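Local coordinates for protein DNA-(apurinic or apyrimidinic site) endonuclease 2 (Xenopus laevis, PDB 6WCD) that weakly incises DNA beside abasic sites and degrades DNA ends 3' to 5' in base excision repair, through the metal-dependent nuclease domain present here, at residues E83-V88 / L158-L163; T166-I171 / V178-D183; A170-G175 / G237-S242; T186-L191 / Q213-P218; A253-C258 / S289-E294. All blocks are in the same frame, centred on the assembly; numbering follows the deposited sequence. Where two conformers were deposited one is given.

Interaction 1: E83-V88 / L158-L163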
# COMPACT_ATOMS: atom_id res chain seq x y z
N GLU A 83 5.46 8.97 7.03
CA GLU A 83 4.43 8.13 7.60
C GLU A 83 3.08 8.87 7.55
O GLU A 83 3.01 10.08 7.80
CB GLU A 83 4.74 7.88 9.08
CG GLU A 83 5.41 6.68 9.51
CD GLU A 83 5.26 6.59 11.04
OE1 GLU A 83 4.33 5.90 11.51
OE2 GLU A 83 6.02 7.29 11.75
N GLY A 84 2.01 8.12 7.32
CA GLY A 84 0.69 8.64 7.50
C GLY A 84 0.23 9.39 6.27
O GLY A 84 0.98 9.63 5.33
N LEU A 85 -1.03 9.80 6.31
CA LEU A 85 -1.66 10.57 5.23
C LEU A 85 -1.86 12.03 5.54
O LEU A 85 -2.12 12.80 4.59
CB LEU A 85 -3.04 9.98 4.89
CG LEU A 85 -3.02 8.56 4.37
CD1 LEU A 85 -4.41 7.99 4.30
CD2 LEU A 85 -2.34 8.45 3.04
N SER A 86 -1.74 12.46 6.78
CA SER A 86 -2.11 13.81 7.16
C SER A 86 -0.95 14.71 7.55
O SER A 86 -1.17 15.92 7.67
CB SER A 86 -3.07 13.80 8.34
OG SER A 86 -2.39 13.53 9.54
N GLY A 87 0.24 14.18 7.78
CA GLY A 87 1.33 15.06 8.20
C GLY A 87 1.56 15.16 9.69
O GLY A 87 2.60 15.68 10.11
N VAL A 88 0.64 14.68 10.53
CA VAL A 88 0.78 14.90 11.96
C VAL A 88 1.96 14.13 12.55
O VAL A 88 2.52 14.55 13.57
CB VAL A 88 -0.54 14.59 12.68
CG1 VAL A 88 -1.65 15.52 12.17
CG2 VAL A 88 -0.93 13.15 12.50
N LEU A 158 -14.56 5.10 6.43
CA LEU A 158 -14.97 6.01 5.36
C LEU A 158 -14.16 7.31 5.44
O LEU A 158 -13.78 7.86 4.41
CB LEU A 158 -16.47 6.26 5.43
CG LEU A 158 -17.31 4.98 5.27
CD1 LEU A 158 -18.78 5.25 5.53
CD2 LEU A 158 -17.15 4.46 3.86
N ARG A 159 -13.89 7.78 6.66
CA ARG A 159 -13.04 8.97 6.81
C ARG A 159 -11.62 8.72 6.38
O ARG A 159 -10.99 9.60 5.78
CB ARG A 159 -13.13 9.46 8.25
CG ARG A 159 -14.54 9.96 8.63
CD ARG A 159 -14.90 11.20 7.91
NE ARG A 159 -14.25 12.33 8.57
CZ ARG A 159 -14.54 13.59 8.30
NH1 ARG A 159 -15.35 13.87 7.30
NH2 ARG A 159 -14.01 14.55 9.05
N PHE A 160 -11.10 7.50 6.58
CA PHE A 160 -9.77 7.15 6.08
C PHE A 160 -9.72 7.20 4.57
O PHE A 160 -8.80 7.74 4.00
CB PHE A 160 -9.39 5.77 6.60
CG PHE A 160 -7.98 5.38 6.32
CD1 PHE A 160 -7.63 4.71 5.16
CD2 PHE A 160 -6.98 5.67 7.23
CE1 PHE A 160 -6.29 4.35 4.92
CE2 PHE A 160 -5.64 5.32 6.98
CZ PHE A 160 -5.32 4.66 5.84
N TYR A 161 -10.75 6.65 3.91
CA TYR A 161 -10.85 6.75 2.47
C TYR A 161 -10.87 8.21 2.00
O TYR A 161 -10.19 8.54 1.02
CB TYR A 161 -12.12 6.08 2.00
CG TYR A 161 -12.15 4.57 1.98
CD1 TYR A 161 -11.02 3.81 1.88
CD2 TYR A 161 -13.37 3.92 1.96
CE1 TYR A 161 -11.11 2.41 1.79
CE2 TYR A 161 -13.46 2.52 1.86
CZ TYR A 161 -12.31 1.79 1.76
OH TYR A 161 -12.43 0.37 1.63
N HIS A 162 -11.61 9.06 2.71
CA HIS A 162 -11.67 10.46 2.28
C HIS A 162 -10.32 11.13 2.47
O HIS A 162 -9.86 11.88 1.59
CB HIS A 162 -12.76 11.17 3.08
CG HIS A 162 -13.01 12.58 2.67
ND1 HIS A 162 -13.27 12.95 1.37
CD2 HIS A 162 -13.09 13.72 3.40
CE1 HIS A 162 -13.47 14.26 1.31
NE2 HIS A 162 -13.36 14.75 2.53
N LEU A 163 -9.64 10.83 3.55
CA LEU A 163 -8.28 11.38 3.73
C LEU A 163 -7.31 10.87 2.67
O LEU A 163 -6.46 11.63 2.16
CB LEU A 163 -7.78 11.04 5.14
CG LEU A 163 -6.38 11.57 5.54
CD1 LEU A 163 -6.45 13.07 5.51
CD2 LEU A 163 -6.04 11.04 6.94

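Interaction 2: T166-I171 / V178-D183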
# COMPACT_ATOMS: atom_id res chain seq x y z
N THR A 166 -7.96 12.71 -0.52
CA THR A 166 -7.48 14.09 -0.41
C THR A 166 -5.98 14.15 -0.61
O THR A 166 -5.46 14.99 -1.35
CB THR A 166 -7.87 14.65 0.95
OG1 THR A 166 -9.30 14.73 1.06
CG2 THR A 166 -7.34 16.09 1.12
N ARG A 167 -5.25 13.28 0.07
CA ARG A 167 -3.79 13.35 -0.01
C ARG A 167 -3.29 12.95 -1.39
O ARG A 167 -2.39 13.59 -1.94
CB ARG A 167 -3.17 12.46 1.07
CG ARG A 167 -1.64 12.52 1.07
CD ARG A 167 -1.16 13.91 1.48
NE ARG A 167 0.30 14.05 1.52
CZ ARG A 167 1.06 13.59 2.49
NH1 ARG A 167 0.55 12.91 3.48
NH2 ARG A 167 2.39 13.79 2.47
N ALA A 168 -3.81 11.85 -1.93
CA ALA A 168 -3.31 11.34 -3.21
C ALA A 168 -3.56 12.33 -4.32
O ALA A 168 -2.68 12.55 -5.17
CB ALA A 168 -3.97 10.01 -3.51
N GLU A 169 -4.74 12.96 -4.33
CA GLU A 169 -5.03 13.96 -5.37
C GLU A 169 -4.20 15.22 -5.18
O GLU A 169 -3.80 15.85 -6.18
CB GLU A 169 -6.54 14.25 -5.38
CG GLU A 169 -7.29 13.02 -5.87
CD GLU A 169 -8.78 13.23 -6.01
OE1 GLU A 169 -9.30 14.35 -5.74
OE2 GLU A 169 -9.44 12.25 -6.40
N ALA A 170 -3.86 15.57 -3.94
CA ALA A 170 -3.04 16.77 -3.76
C ALA A 170 -1.62 16.53 -4.23
O ALA A 170 -1.02 17.41 -4.88
CB ALA A 170 -3.02 17.19 -2.29
N ILE A 171 -1.08 15.35 -3.97
CA ILE A 171 0.26 15.04 -4.48
C ILE A 171 0.22 15.06 -5.99
O ILE A 171 1.10 15.63 -6.65
CB ILE A 171 0.76 13.69 -3.93
CG1 ILE A 171 0.93 13.80 -2.41
CG2 ILE A 171 2.05 13.27 -4.62
CD1 ILE A 171 1.05 12.42 -1.70
N VAL A 178 1.49 9.18 -9.21
CA VAL A 178 1.10 8.59 -7.92
C VAL A 178 0.61 7.16 -8.12
O VAL A 178 -0.24 6.90 -8.98
CB VAL A 178 0.02 9.41 -7.18
CG1 VAL A 178 -0.43 8.72 -5.88
CG2 VAL A 178 0.51 10.81 -6.91
N ILE A 179 1.14 6.24 -7.31
CA ILE A 179 0.59 4.90 -7.18
C ILE A 179 0.04 4.75 -5.78
O ILE A 179 0.70 5.15 -4.81
CB ILE A 179 1.65 3.82 -7.45
CG1 ILE A 179 1.93 3.71 -8.90
CG2 ILE A 179 1.20 2.48 -6.86
CD1 ILE A 179 3.17 2.81 -9.22
N ILE A 180 -1.17 4.24 -5.66
CA ILE A 180 -1.77 3.85 -4.38
C ILE A 180 -1.86 2.34 -4.44
O ILE A 180 -2.51 1.80 -5.34
CB ILE A 180 -3.15 4.45 -4.15
CG1 ILE A 180 -3.12 5.97 -4.18
CG2 ILE A 180 -3.66 3.95 -2.76
CD1 ILE A 180 -4.46 6.58 -4.33
N LEU A 181 -1.23 1.65 -3.51
CA LEU A 181 -1.34 0.21 -3.49
C LEU A 181 -1.57 -0.32 -2.11
O LEU A 181 -1.24 0.33 -1.11
CB LEU A 181 -0.14 -0.41 -4.13
CG LEU A 181 1.19 -0.33 -3.41
CD1 LEU A 181 2.26 -0.84 -4.37
CD2 LEU A 181 1.61 0.98 -3.01
N GLY A 182 -2.20 -1.46 -2.05
CA GLY A 182 -2.37 -2.11 -0.78
C GLY A 182 -3.74 -2.67 -0.65
O GLY A 182 -4.41 -2.99 -1.63
N ASP A 183 -4.14 -2.89 0.60
CA ASP A 183 -5.35 -3.59 0.98
C ASP A 183 -6.39 -2.52 1.21
O ASP A 183 -6.39 -1.82 2.23
CB ASP A 183 -5.15 -4.44 2.22
CG ASP A 183 -6.40 -5.16 2.67
OD1 ASP A 183 -7.53 -4.93 2.10
OD2 ASP A 183 -6.28 -6.01 3.61

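Interaction 3: A170-G175 / G237-S242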
# COMPACT_ATOMS: atom_id res chain seq x y z
N ALA A 170 -3.86 15.57 -3.94
CA ALA A 170 -3.04 16.77 -3.76
C ALA A 170 -1.62 16.53 -4.23
O ALA A 170 -1.02 17.41 -4.88
CB ALA A 170 -3.02 17.19 -2.29
N ILE A 171 -1.08 15.35 -3.97
CA ILE A 171 0.26 15.04 -4.48
C ILE A 171 0.22 15.06 -5.99
O ILE A 171 1.10 15.63 -6.65
CB ILE A 171 0.76 13.69 -3.93
CG1 ILE A 171 0.93 13.80 -2.41
CG2 ILE A 171 2.05 13.27 -4.62
CD1 ILE A 171 1.05 12.42 -1.70
N LEU A 172 -0.81 14.47 -6.58
CA LEU A 172 -0.91 14.39 -8.04
C LEU A 172 -1.03 15.77 -8.65
O LEU A 172 -0.40 16.06 -9.69
CB LEU A 172 -2.08 13.51 -8.44
CG LEU A 172 -2.31 13.25 -9.92
CD1 LEU A 172 -1.12 12.41 -10.39
CD2 LEU A 172 -3.65 12.56 -10.15
N GLN A 173 -1.77 16.66 -7.99
CA GLN A 173 -1.92 18.02 -8.50
C GLN A 173 -0.59 18.77 -8.52
O GLN A 173 -0.42 19.70 -9.34
CB GLN A 173 -2.96 18.75 -7.64
CG GLN A 173 -3.22 20.21 -8.03
CD GLN A 173 -3.75 20.34 -9.45
OE1 GLN A 173 -4.29 19.39 -10.01
NE2 GLN A 173 -3.60 21.52 -10.03
N ASN A 174 0.36 18.39 -7.68
CA ASN A 174 1.67 19.04 -7.64
C ASN A 174 2.55 18.64 -8.82
O ASN A 174 3.61 19.26 -9.01
CB ASN A 174 2.36 18.73 -6.31
CG ASN A 174 3.51 19.65 -6.01
OD1 ASN A 174 4.65 19.21 -5.83
ND2 ASN A 174 3.23 20.95 -5.95
N GLY A 175 2.15 17.66 -9.62
CA GLY A 175 2.90 17.18 -10.77
C GLY A 175 3.42 15.76 -10.54
O GLY A 175 3.37 15.20 -9.45
N GLY A 237 -12.91 9.66 -12.09
CA GLY A 237 -11.76 9.57 -11.22
C GLY A 237 -10.44 9.71 -11.97
O GLY A 237 -10.33 9.48 -13.18
N LEU A 238 -9.43 10.04 -11.20
CA LEU A 238 -8.11 10.35 -11.70
C LEU A 238 -7.18 9.14 -11.68
O LEU A 238 -6.05 9.23 -12.21
CB LEU A 238 -7.49 11.46 -10.87
CG LEU A 238 -8.31 12.76 -10.89
CD1 LEU A 238 -7.73 13.72 -9.87
CD2 LEU A 238 -8.30 13.36 -12.27
N PHE A 239 -7.60 8.04 -11.09
CA PHE A 239 -6.79 6.83 -10.90
C PHE A 239 -7.40 5.66 -11.64
O PHE A 239 -8.62 5.54 -11.74
CB PHE A 239 -6.66 6.54 -9.41
CG PHE A 239 -5.75 7.51 -8.70
CD1 PHE A 239 -6.22 8.73 -8.21
CD2 PHE A 239 -4.43 7.25 -8.61
CE1 PHE A 239 -5.30 9.65 -7.62
CE2 PHE A 239 -3.54 8.14 -8.01
CZ PHE A 239 -3.98 9.36 -7.56
N TYR A 240 -6.56 4.78 -12.18
CA TYR A 240 -7.01 3.54 -12.77
C TYR A 240 -6.60 2.36 -11.88
O TYR A 240 -5.48 2.32 -11.36
CB TYR A 240 -6.39 3.30 -14.15
CG TYR A 240 -6.89 4.12 -15.30
CD1 TYR A 240 -8.10 4.77 -15.25
CD2 TYR A 240 -6.15 4.17 -16.48
CE1 TYR A 240 -8.56 5.49 -16.31
CE2 TYR A 240 -6.61 4.88 -17.57
CZ TYR A 240 -7.81 5.54 -17.48
OH TYR A 240 -8.28 6.26 -18.56
N ASP A 241 -7.48 1.37 -11.83
CA ASP A 241 -7.21 0.03 -11.30
C ASP A 241 -6.36 -0.72 -12.32
O ASP A 241 -6.86 -1.16 -13.36
CB ASP A 241 -8.56 -0.64 -11.07
CG ASP A 241 -8.47 -2.04 -10.48
OD1 ASP A 241 -7.40 -2.66 -10.42
OD2 ASP A 241 -9.55 -2.55 -10.10
N SER A 242 -5.07 -0.82 -12.06
CA SER A 242 -4.18 -1.28 -13.14
C SER A 242 -4.46 -2.71 -13.52
O SER A 242 -4.31 -3.08 -14.68
CB SER A 242 -2.71 -1.09 -12.72
OG SER A 242 -2.29 -1.92 -11.62

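Interaction 4: T186-L191 / Q213-P218. With BU1 (1,4-butanediol), chain G.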
# COMPACT_ATOMS: atom_id res chain seq x y z
N THR A 186 -12.20 -3.24 0.12
CA THR A 186 -13.47 -3.18 -0.60
C THR A 186 -13.22 -3.79 -1.97
O THR A 186 -12.20 -3.48 -2.60
CB THR A 186 -13.94 -1.75 -0.81
OG1 THR A 186 -14.28 -1.14 0.45
CG2 THR A 186 -15.20 -1.71 -1.65
N SER A 187 -14.14 -4.67 -2.44
CA SER A 187 -14.06 -5.15 -3.80
C SER A 187 -14.90 -4.23 -4.67
O SER A 187 -15.91 -3.71 -4.24
CB SER A 187 -14.53 -6.59 -3.90
OG SER A 187 -15.89 -6.64 -3.51
N HIS A 188 -14.49 -4.05 -5.91
CA HIS A 188 -15.09 -2.98 -6.69
C HIS A 188 -16.36 -3.38 -7.43
O HIS A 188 -17.43 -2.76 -7.26
CB HIS A 188 -14.04 -2.45 -7.66
CG HIS A 188 -14.48 -1.25 -8.42
ND1 HIS A 188 -13.89 -0.88 -9.63
CD2 HIS A 188 -15.47 -0.35 -8.19
CE1 HIS A 188 -14.50 0.20 -10.10
NE2 HIS A 188 -15.46 0.55 -9.24
N ARG A 189 -16.28 -4.43 -8.25
CA ARG A 189 -17.36 -4.85 -9.13
C ARG A 189 -17.70 -6.32 -8.91
O ARG A 189 -16.95 -7.04 -8.24
CB ARG A 189 -16.97 -4.61 -10.60
CG ARG A 189 -16.87 -3.10 -10.89
CD ARG A 189 -17.37 -2.74 -12.24
NE ARG A 189 -17.23 -1.30 -12.49
CZ ARG A 189 -16.25 -0.75 -13.20
NH1 ARG A 189 -15.29 -1.49 -13.74
NH2 ARG A 189 -16.23 0.57 -13.38
N PRO A 190 -18.85 -6.77 -9.38
CA PRO A 190 -19.26 -8.17 -9.17
C PRO A 190 -18.21 -9.19 -9.54
O PRO A 190 -18.07 -10.21 -8.86
CB PRO A 190 -20.52 -8.29 -10.05
CG PRO A 190 -21.10 -6.94 -10.00
CD PRO A 190 -19.90 -6.02 -10.10
N LEU A 191 -17.46 -8.94 -10.61
CA LEU A 191 -16.40 -9.83 -11.06
C LEU A 191 -15.33 -10.04 -9.99
O LEU A 191 -14.59 -11.04 -10.03
CB LEU A 191 -15.76 -9.21 -12.31
CG LEU A 191 -14.91 -10.04 -13.24
CD1 LEU A 191 -15.73 -11.20 -13.77
CD2 LEU A 191 -14.41 -9.13 -14.36
N GLN A 213 -16.20 6.61 -7.49
CA GLN A 213 -15.86 7.97 -7.89
C GLN A 213 -14.37 8.24 -7.84
O GLN A 213 -13.91 9.17 -8.51
CB GLN A 213 -16.63 9.00 -7.04
CG GLN A 213 -16.41 8.91 -5.57
CD GLN A 213 -15.16 9.64 -5.11
OE1 GLN A 213 -14.87 10.77 -5.53
NE2 GLN A 213 -14.43 9.01 -4.24
N PHE A 214 -13.60 7.43 -7.10
CA PHE A 214 -12.17 7.64 -7.03
C PHE A 214 -11.48 7.11 -8.29
O PHE A 214 -10.48 7.70 -8.77
CB PHE A 214 -11.62 6.93 -5.77
CG PHE A 214 -10.18 7.17 -5.52
CD1 PHE A 214 -9.71 8.46 -5.28
CD2 PHE A 214 -9.30 6.13 -5.50
CE1 PHE A 214 -8.39 8.70 -5.06
CE2 PHE A 214 -7.96 6.37 -5.26
CZ PHE A 214 -7.53 7.66 -5.03
N LEU A 215 -12.03 6.05 -8.86
CA LEU A 215 -11.44 5.40 -10.03
C LEU A 215 -12.09 5.90 -11.30
O LEU A 215 -13.30 6.14 -11.34
CB LEU A 215 -11.60 3.88 -9.95
CG LEU A 215 -10.93 3.21 -8.76
CD1 LEU A 215 -11.20 1.73 -8.78
CD2 LEU A 215 -9.45 3.45 -8.78
N GLY A 216 -11.29 6.03 -12.34
CA GLY A 216 -11.79 6.28 -13.65
C GLY A 216 -11.95 5.00 -14.44
O GLY A 216 -11.47 3.94 -14.09
N ASP A 217 -12.67 5.10 -15.53
CA ASP A 217 -12.84 3.96 -16.41
C ASP A 217 -12.01 4.17 -17.67
O ASP A 217 -12.24 5.15 -18.40
CB ASP A 217 -14.32 3.78 -16.76
CG ASP A 217 -14.64 2.36 -17.16
OD1 ASP A 217 -13.98 1.84 -18.09
OD2 ASP A 217 -15.55 1.77 -16.54
N PRO A 218 -11.06 3.29 -17.97
CA PRO A 218 -10.42 3.38 -19.30
C PRO A 218 -11.40 3.09 -20.44
O PRO A 218 -10.95 3.11 -21.59
CB PRO A 218 -9.30 2.33 -19.24
CG PRO A 218 -9.67 1.39 -18.14
CD PRO A 218 -10.53 2.17 -17.16
C1 BU1 G . -16.50 -2.82 2.26
C2 BU1 G . -16.89 -1.36 1.99
C3 BU1 G . -16.90 -0.51 3.27
C4 BU1 G . -18.27 0.15 3.50
O5 BU1 G . -17.11 -3.65 1.29
O6 BU1 G . -18.55 0.13 4.88
O HOH W 1 -13.75 2.23 -12.94

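Interaction 5: A253-C258 / S289-E294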
# COMPACT_ATOMS: atom_id res chain seq x y z
N ALA A 253 -10.27 -13.76 -10.11
CA ALA A 253 -8.96 -13.21 -9.88
C ALA A 253 -8.96 -12.63 -8.47
O ALA A 253 -8.92 -11.42 -8.28
CB ALA A 253 -8.65 -12.13 -10.89
N PHE A 254 -8.94 -13.51 -7.48
CA PHE A 254 -9.03 -13.06 -6.11
C PHE A 254 -7.67 -12.94 -5.43
O PHE A 254 -6.67 -13.51 -5.90
CB PHE A 254 -9.92 -14.01 -5.31
CG PHE A 254 -11.29 -14.23 -5.94
CD1 PHE A 254 -11.97 -13.19 -6.57
CD2 PHE A 254 -11.86 -15.47 -5.91
CE1 PHE A 254 -13.21 -13.39 -7.16
CE2 PHE A 254 -13.12 -15.69 -6.48
CZ PHE A 254 -13.79 -14.63 -7.09
N THR A 255 -7.61 -12.13 -4.37
CA THR A 255 -6.38 -11.90 -3.63
C THR A 255 -6.47 -12.26 -2.16
O THR A 255 -5.47 -12.14 -1.43
CB THR A 255 -5.92 -10.46 -3.76
OG1 THR A 255 -6.87 -9.55 -3.17
CG2 THR A 255 -5.68 -10.10 -5.19
N CYS A 256 -7.67 -12.64 -1.68
CA CYS A 256 -7.90 -12.83 -0.27
C CYS A 256 -8.89 -13.95 -0.08
O CYS A 256 -9.97 -13.93 -0.70
CB CYS A 256 -8.40 -11.55 0.38
SG CYS A 256 -8.67 -11.70 2.20
N TRP A 257 -8.57 -14.88 0.84
CA TRP A 257 -9.40 -16.03 1.20
C TRP A 257 -9.30 -16.19 2.72
O TRP A 257 -8.17 -16.18 3.27
CB TRP A 257 -8.95 -17.32 0.53
CG TRP A 257 -8.73 -17.26 -0.97
CD1 TRP A 257 -9.57 -17.65 -1.92
CD2 TRP A 257 -7.57 -16.73 -1.63
NE1 TRP A 257 -9.03 -17.44 -3.17
CE2 TRP A 257 -7.80 -16.85 -3.00
CE3 TRP A 257 -6.37 -16.18 -1.18
CZ2 TRP A 257 -6.89 -16.46 -3.93
CZ3 TRP A 257 -5.43 -15.79 -2.15
CH2 TRP A 257 -5.71 -15.90 -3.47
N CYS A 258 -10.41 -16.46 3.38
CA CYS A 258 -10.31 -16.59 4.81
C CYS A 258 -9.49 -17.81 5.22
O CYS A 258 -9.45 -18.80 4.54
CB CYS A 258 -11.67 -16.58 5.48
SG CYS A 258 -12.69 -18.02 5.03
N SER A 289 -0.11 -5.72 -14.95
CA SER A 289 -0.46 -5.75 -13.54
C SER A 289 -1.17 -7.06 -13.33
O SER A 289 -2.11 -7.35 -14.08
CB SER A 289 -1.36 -4.57 -13.20
OG SER A 289 -1.69 -4.56 -11.84
N VAL A 290 -0.71 -7.86 -12.38
CA VAL A 290 -1.11 -9.24 -12.23
C VAL A 290 -1.37 -9.57 -10.75
O VAL A 290 -1.01 -8.81 -9.83
CB VAL A 290 -0.06 -10.23 -12.78
CG1 VAL A 290 0.29 -9.90 -14.26
CG2 VAL A 290 1.17 -10.20 -11.96
N ILE A 291 -1.95 -10.73 -10.55
CA ILE A 291 -2.13 -11.39 -9.25
C ILE A 291 -1.06 -12.48 -9.18
O ILE A 291 -0.74 -13.11 -10.18
CB ILE A 291 -3.53 -12.02 -9.10
CG1 ILE A 291 -4.62 -11.14 -9.70
CG2 ILE A 291 -3.82 -12.33 -7.62
CD1 ILE A 291 -4.77 -9.81 -9.00
N MET A 292 -0.54 -12.75 -7.99
CA MET A 292 0.45 -13.81 -7.75
C MET A 292 -0.11 -14.90 -6.82
O MET A 292 0.32 -15.04 -5.67
CB MET A 292 1.72 -13.19 -7.14
CG MET A 292 2.38 -12.05 -7.91
SD MET A 292 3.88 -11.43 -7.09
CE MET A 292 5.02 -12.73 -7.56
N PRO A 293 -1.09 -15.69 -7.28
CA PRO A 293 -1.76 -16.62 -6.38
C PRO A 293 -0.86 -17.78 -5.95
O PRO A 293 -1.25 -18.51 -5.01
CB PRO A 293 -2.94 -17.12 -7.21
CG PRO A 293 -2.57 -16.94 -8.55
CD PRO A 293 -1.68 -15.70 -8.62
N GLU A 294 0.29 -17.95 -6.59
CA GLU A 294 1.22 -19.00 -6.22
C GLU A 294 1.99 -18.73 -4.95
O GLU A 294 2.60 -19.66 -4.40
CB GLU A 294 2.24 -19.24 -7.37
CG GLU A 294 3.30 -18.14 -7.60
CD GLU A 294 2.82 -16.87 -8.32
OE1 GLU A 294 1.63 -16.78 -8.69
OE2 GLU A 294 3.68 -15.97 -8.55

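Interaction 1: E83-V88 / L158-L163
L85 carries its CG anti to the carbonyl carbon (chi1 -62°), while F160 and L163 on the helix hold theirs anti to the backbone N (chi1 -172° and -178°); together these torsions bring both helix side chains to L85. The methyl L85 CD1 sits over a face of the F160 ring, displaced from the centre toward the rim, 4.1 Å from the ring centroid and 3.8 Å from F160 CZ. This is a CH-pi contact, and the two side chains meet at roughly a right angle. Lower on the same leucine, L85 CB rests 3.8 Å from L163 CG, so one residue spans two positions about a helical turn apart. Leucine suits that task: its branch reaches the ring while its stem lies against the second leucine. S86 adds only a loose touch, CB to L163 CD2 at 4.3 Å; its hydroxyl is hydrogen-bonded to D114 on helix 107-114, the helix that also packs on L163 through L110 and L113. The 83-88 loop carries most of a Claspin-like CKB motif proposed for this protein, here seated on helix 152-173 of the DNase I-like nuclease fold.

Interaction 2: T166-I171 / V178-D183
A168 sets its methyl CB against the tip of I180, with CD1 of the isoleucine 3.6 Å away. With nothing beyond CB, alanine lets the helix lie close to the strand while the longer isoleucine does the reaching: I180 CG1 is anti to the carbonyl carbon (chi1 -58°), and its CD1 extends from there to the helix. One turn further on, I171 CG2 meets V178 CG2 at 3.7 Å, the two branched side chains crossing at about a right angle. The same V178 methyl lies 4.0 Å from A168 O, so it packs on the helix backbone as well. Helix 152-173 and strand 177-181 belong to a beta-alpha-beta unit that starts with strand 133-142, and the short segments run nearly antiparallel at 159°, their axes approaching to 9.2 Å. V178 and I180, two apart in the strand, point to the helix; the alternate residues I179 and L181 turn to the other face and touch I275 of strand 269-278. Beta-branched residues suit this strand, giving broad apolar surfaces to the helix. At G182 the chain changes direction, with backbone angles that leave a side chain too little space beside the preceding carbonyl, and passes to D183, the proton donor/acceptor of the active site.

Interaction 3: A170-G175 / G237-S242
Apolar contacts carry this meeting, and L172 supplies the helix side of all of them through one methyl. Its CG lies anti to the backbone N (chi1 -177°), which sends CD2 out to the start of strand 239-241, 4.1 Å from L238 CB and equally 4.1 Å from F239 CZ. The methyl approaches the phenyl ring obliquely, the leucine and phenylalanine side chains coming from opposite directions. The same ring also touches V178 and I180 of strand 177-181, so it is wrapped in further aliphatic carbon. Of aromatic interactions there is one, beyond the two segments: the F239 ring is stacked with F214. L172 suits this partly exposed place because a single methyl can lie between L238 CB and the F239 ring, while the flat phenylalanine fills the buried interior. With L238 exposed and the approaches no tighter than ordinary van der Waals contact, the join probably relies on dispersion and the burial of hydrocarbon, with little directional constraint.

Interaction 4: T186-L191 / Q213-P218
The loop 186-191 passes the end of helix 206-214 at some distance, the closest CA atoms, those of H188 and L215, being 9.7 Å apart, so side chains bridge the gap. H188 points its ring to the helix end, and L215, where the chain leaves helical angles, places CD1 over a face of it, 4.1 Å from the imidazole centroid: a CH-pi contact. Next to it R189 makes a salt bridge with D217, NH2 to OD2 at 3.4 Å, the guanidinium and carboxylate planes 28° apart. Through chi1 (-67°) R189 CG lies over the centre of an imidazole face, and a bend at chi2 carries the chain on until the guanidinium has H188 CE1 over its own face. A water joins the segments too, giving a bond to G216 O (3.1 Å) and accepting a weak one from R189 NH2. Arginine and aspartate suit the solvent-exposed side, leucine and the flat imidazole the buried part. Two residues before H188, T186 OG1 shares a hydrogen bond with Y161 OH; a 1,4-butanediol, hydrogen-bonded to N205, lies close by. A valine here would probably leave the Y161 hydroxyl without this partner, with V184 O still to hold it. Around them, the Y274 hydroxyl of strand 269-278 is hydrogen-bonded to T186 O, L215 rests on L276 of that strand, and G216 bonds F239 of strand 239-241.

Interaction 5: A253-C258 / S289-E294
A classic beta bulge, with T255 and C256 both facing T270 of strand 269-278, lies beside the catalytic centre of this nuclease domain, and I291 at the end of strand 286-291 packs against residues 253-255, which lead into it. The isoleucine has two conformers, so its side-chain contacts, given here for one of them, are tentative. In that conformer CG2, anti to the backbone N, lies 3.8 Å from T255 CG2, while CD1 stands 3.9 Å from the same threonine methyl. The T255 and I291 side chains cross at about a right angle. A253 adds its small CB, 4.3 Å from I291 CG1; a methyl suffices where the larger partner brings the bulk. I291 also lies on V303 of the adjoining strand and on F243 of helix 242-246. Threonine suits position 255 because its two branches do different work. The methyl turns to the isoleucine, whereas the hydroxyl serves D273, probably important for catalysis as in related enzymes, an arrangement consistent with T255 positioning that carboxylate from the second shell. Held between the backbone N and the carbonyl carbon (chi1 64°), T255 OG1 is hydrogen-bonded both to D273 OD2 and to the backbone N of I272.

In the fold
Interactions 1, 2 and 3 follow one another along helix 152-173, interactions 2 and 3 sharing A170 and I171 with centres about 7 Å apart. The loop of interaction 1 reaches interaction 2 through a weak L85 O to R167 bond. Interaction 4 lies within the chain excursion between the two segments of interaction 3, and the two touch. Interaction 5 comes last, its centre about 26 Å from that of interaction 1 on the other side of the chain's centre, yet S289 is hydrogen-bonded to S242 of interaction 3. Interactions 1 to 3 thus set helix 152-173 against its neighbours, while interaction 5 joins the six-stranded sheet to the eight-stranded one near the catalytic residues.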